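Local coordinates for protein aminotransferase, class IV (Brucella abortus, PDB 4TVI) that probably catalyses the pyridoxal-phosphate-dependent transfer of the amino group of leucine, isoleucine and valine to 2-oxoglutarate, at residues S218-V223 and E265-A270. Residues are numbered along the deposited sequence; the frame is centred on the assembly and turned at random.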
ATOM      1  N   SER A 218      -3.998 -15.927  -3.957  1.00 16.27           N
ATOM      2  CA  SER A 218      -3.634 -17.160  -3.260  1.00 15.45           C
ATOM      3  C   SER A 218      -2.488 -17.926  -3.909  1.00 17.16           C
ATOM      4  O   SER A 218      -2.244 -17.786  -5.105  1.00 13.68           O
ATOM      5  CB  SER A 218      -4.856 -18.070  -3.187  1.00 16.98           C
ATOM      6  OG  SER A 218      -5.318 -18.362  -4.497  1.00 18.43           O
ATOM      7  N   ASN A 219      -1.820 -18.768  -3.122  1.00 14.91           N
ATOM      8  CA  ASN A 219      -0.799 -19.666  -3.653  1.00 16.52           C
ATOM      9  C   ASN A 219      -1.408 -20.606  -4.673  1.00 17.30           C
ATOM     10  O   ASN A 219      -2.586 -20.943  -4.578  1.00 19.49           O
ATOM     11  CB  ASN A 219      -0.138 -20.465  -2.529  1.00 13.99           C
ATOM     12  CG  ASN A 219       0.735 -19.604  -1.648  1.00 16.76           C
ATOM     13  OD1 ASN A 219       0.529 -19.530  -0.440  1.00 13.29           O
ATOM     14  ND2 ASN A 219       1.726 -18.949  -2.251  1.00 17.14           N
ATOM     15  N   VAL A 220      -0.616 -21.015  -5.659  1.00 17.03           N
ATOM     16  CA  VAL A 220      -1.133 -21.853  -6.733  1.00 15.78           C
ATOM     17  C   VAL A 220      -0.365 -23.167  -6.804  1.00 14.87           C
ATOM     18  O   VAL A 220       0.824 -23.229  -6.479  1.00 12.09           O
ATOM     19  CB  VAL A 220      -1.080 -21.119  -8.094  1.00 19.79           C
ATOM     20  CG1 VAL A 220       0.357 -20.986  -8.595  1.00 17.57           C
ATOM     21  CG2 VAL A 220      -1.957 -21.821  -9.130  1.00 22.09           C
ATOM     22  N   PHE A 221      -1.082 -24.220  -7.188  1.00 13.61           N
ATOM     23  CA  PHE A 221      -0.529 -25.555  -7.366  1.00 14.98           C
ATOM     24  C   PHE A 221      -0.980 -26.110  -8.700  1.00 16.06           C
ATOM     25  O   PHE A 221      -2.025 -25.720  -9.218  1.00 17.91           O
ATOM     26  CB  PHE A 221      -1.000 -26.507  -6.266  1.00 14.65           C
ATOM     27  CG  PHE A 221      -0.345 -26.303  -4.927  1.00 14.65           C
ATOM     28  CD1 PHE A 221      -0.705 -25.238  -4.114  1.00 16.97           C
ATOM     29  CD2 PHE A 221       0.581 -27.224  -4.454  1.00 14.45           C
ATOM     30  CE1 PHE A 221      -0.123 -25.071  -2.866  1.00 16.95           C
ATOM     31  CE2 PHE A 221       1.172 -27.066  -3.213  1.00 15.86           C
ATOM     32  CZ  PHE A 221       0.814 -25.985  -2.412  1.00 17.91           C
ATOM     33  N   MET A 222      -0.220 -27.054  -9.235  1.00 15.07           N
ATOM     34  CA  MET A 222      -0.676 -27.814 -10.383  1.00 17.11           C
ATOM     35  C   MET A 222      -0.318 -29.285 -10.237  1.00 20.41           C
ATOM     36  O   MET A 222       0.580 -29.651  -9.476  1.00 19.68           O
ATOM     37  CB  MET A 222      -0.090 -27.248 -11.678  1.00 18.36           C
ATOM     38  CG  MET A 222       1.427 -27.172 -11.699  1.00 17.50           C
ATOM     39  SD  MET A 222       2.064 -26.814 -13.347  1.00 22.67           S
ATOM     40  CE  MET A 222       2.134 -28.470 -14.034  1.00 16.34           C
ATOM     41  N   VAL A 223      -1.045 -30.124 -10.964  1.00 23.85           N
ATOM     42  CA  VAL A 223      -0.805 -31.557 -10.966  1.00 19.62           C
ATOM     43  C   VAL A 223      -0.507 -32.010 -12.382  1.00 21.84           C
ATOM     44  O   VAL A 223      -1.194 -31.626 -13.329  1.00 23.73           O
ATOM     45  CB  VAL A 223      -2.008 -32.336 -10.419  1.00 19.17           C
ATOM     46  CG1 VAL A 223      -1.676 -33.833 -10.314  1.00 19.26           C
ATOM     47  CG2 VAL A 223      -2.431 -31.773  -9.059  1.00 16.86           C
ATOM     48  N   GLU A 265       3.655 -21.809 -19.346  1.00 19.69           N
ATOM     49  CA  GLU A 265       3.607 -23.030 -20.139  1.00 23.32           C
ATOM     50  C   GLU A 265       3.352 -24.276 -19.295  1.00 19.85           C
ATOM     51  O   GLU A 265       2.614 -25.160 -19.712  1.00 21.11           O
ATOM     52  CB  GLU A 265       4.915 -23.194 -20.928  1.00 25.88           C
ATOM     53  CG  GLU A 265       5.078 -22.225 -22.107  1.00 32.82           C
ATOM     54  CD  GLU A 265       5.432 -20.792 -21.703  1.00 35.93           C
ATOM     55  OE1 GLU A 265       5.462 -20.473 -20.493  1.00 35.81           O
ATOM     56  OE2 GLU A 265       5.675 -19.973 -22.613  1.00 39.90           O
ATOM     57  N   ASP A 266       3.938 -24.334 -18.103  1.00 19.18           N
ATOM     58  CA  ASP A 266       3.733 -25.479 -17.210  1.00 20.95           C
ATOM     59  C   ASP A 266       2.270 -25.633 -16.823  1.00 20.98           C
ATOM     60  O   ASP A 266       1.752 -26.744 -16.754  1.00 21.58           O
ATOM     61  CB  ASP A 266       4.591 -25.345 -15.947  1.00 18.81           C
ATOM     62  CG  ASP A 266       6.069 -25.517 -16.233  1.00 20.64           C
ATOM     63  OD1 ASP A 266       6.459 -26.630 -16.642  1.00 21.68           O
ATOM     64  OD2 ASP A 266       6.832 -24.536 -16.080  1.00 18.81           O
ATOM     65  N   PHE A 267       1.602 -24.511 -16.579  1.00 22.32           N
ATOM     66  CA  PHE A 267       0.199 -24.548 -16.183  1.00 20.76           C
ATOM     67  C   PHE A 267      -0.708 -24.791 -17.386  1.00 20.74           C
ATOM     68  O   PHE A 267      -1.824 -25.285 -17.242  1.00 21.03           O
ATOM     69  CB  PHE A 267      -0.171 -23.261 -15.446  1.00 20.54           C
ATOM     70  CG  PHE A 267       0.387 -23.203 -14.050  1.00 18.40           C
ATOM     71  CD1 PHE A 267       1.690 -22.787 -13.825  1.00 18.36           C
ATOM     72  CD2 PHE A 267      -0.385 -23.587 -12.969  1.00 17.75           C
ATOM     73  CE1 PHE A 267       2.213 -22.753 -12.544  1.00 19.42           C
ATOM     74  CE2 PHE A 267       0.127 -23.549 -11.681  1.00 19.74           C
ATOM     75  CZ  PHE A 267       1.430 -23.130 -11.471  1.00 19.73           C
ATOM     76  N   ARG A 268      -0.217 -24.468 -18.576  1.00 21.84           N
ATOM     77  CA  ARG A 268      -0.940 -24.796 -19.796  1.00 24.57           C
ATOM     78  C   ARG A 268      -1.050 -26.320 -19.934  1.00 20.93           C
ATOM     79  O   ARG A 268      -2.015 -26.828 -20.506  1.00 21.82           O
ATOM     80  CB  ARG A 268      -0.256 -24.191 -21.030  1.00 25.24           C
ATOM     81  CG  ARG A 268      -0.175 -22.665 -21.034  1.00 25.14           C
ATOM     82  CD  ARG A 268      -1.538 -22.009 -21.217  1.00 26.28           C
ATOM     83  NE  ARG A 268      -1.416 -20.561 -21.386  1.00 27.87           N
ATOM     84  CZ  ARG A 268      -2.404 -19.691 -21.185  1.00 26.65           C
ATOM     85  NH1 ARG A 268      -3.600 -20.111 -20.795  1.00 22.74           N
ATOM     86  NH2 ARG A 268      -2.191 -18.394 -21.366  1.00 28.96           N
ATOM     87  N   GLU A 269      -0.065 -27.044 -19.402  1.00 22.39           N
ATOM     88  CA  GLU A 269      -0.024 -28.501 -19.546  1.00 23.02           C
ATOM     89  C   GLU A 269      -0.590 -29.241 -18.348  1.00 22.62           C
ATOM     90  O   GLU A 269      -0.569 -30.467 -18.325  1.00 21.63           O
ATOM     91  CB  GLU A 269       1.407 -29.005 -19.729  1.00 24.55           C
ATOM     92  CG  GLU A 269       2.327 -28.123 -20.518  1.00 29.77           C
ATOM     93  CD  GLU A 269       3.793 -28.415 -20.227  1.00 32.90           C
ATOM     94  OE1 GLU A 269       4.083 -29.403 -19.518  1.00 34.43           O
ATOM     95  OE2 GLU A 269       4.657 -27.655 -20.712  1.00 35.77           O
ATOM     96  N   ALA A 270      -1.073 -28.512 -17.348  1.00 22.79           N
ATOM     97  CA  ALA A 270      -1.512 -29.155 -16.112  1.00 22.51           C
ATOM     98  C   ALA A 270      -2.726 -30.060 -16.311  1.00 21.73           C
ATOM     99  O   ALA A 270      -3.643 -29.734 -17.070  1.00 20.25           O
ATOM    100  CB  ALA A 270      -1.811 -28.109 -15.061  1.00 20.42           C
TER
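Asp266 O, on the last turn of helix 264-268, accepts the hydrogen bond from Glu269 N (3.2 Å) that closes the helix end, and Met222 CE and SD lie against it at 3.2 and 3.4 Å. Met222 reaches this point across one face of Phe267. With CG between the backbone N and carbonyl carbon (chi1 56°), the chain extends over the ring, then bends at chi3 (-86°) toward the helix backbone. Its SD sits 3.9 Å from the Phe267 ring centroid, only 3° off the normal, a Met-aromatic contact; CG lies over the same face as a CH-pi partner. Val220 approaches the far end of the ring obliquely, from the side opposite Met222, with CG1 3.7 Å from Phe267 CZ and CG2 3.7 Å from Phe267 CE2, while Phe221 O lies at the ring edge. Beyond the helix, Ala270 CB packs on Met222 CB at 3.9 Å. Asp266 OD2 accepts a hydrogen bond from the backbone N of Lys263, and OD1 forms a salt bridge with Arg224, which also pairs with Glu269. The helix is thus held apolarly against strand 219-224 of the mixed sheet, its polar end groups met by partners such as Lys263 and Arg224, not by 218-223.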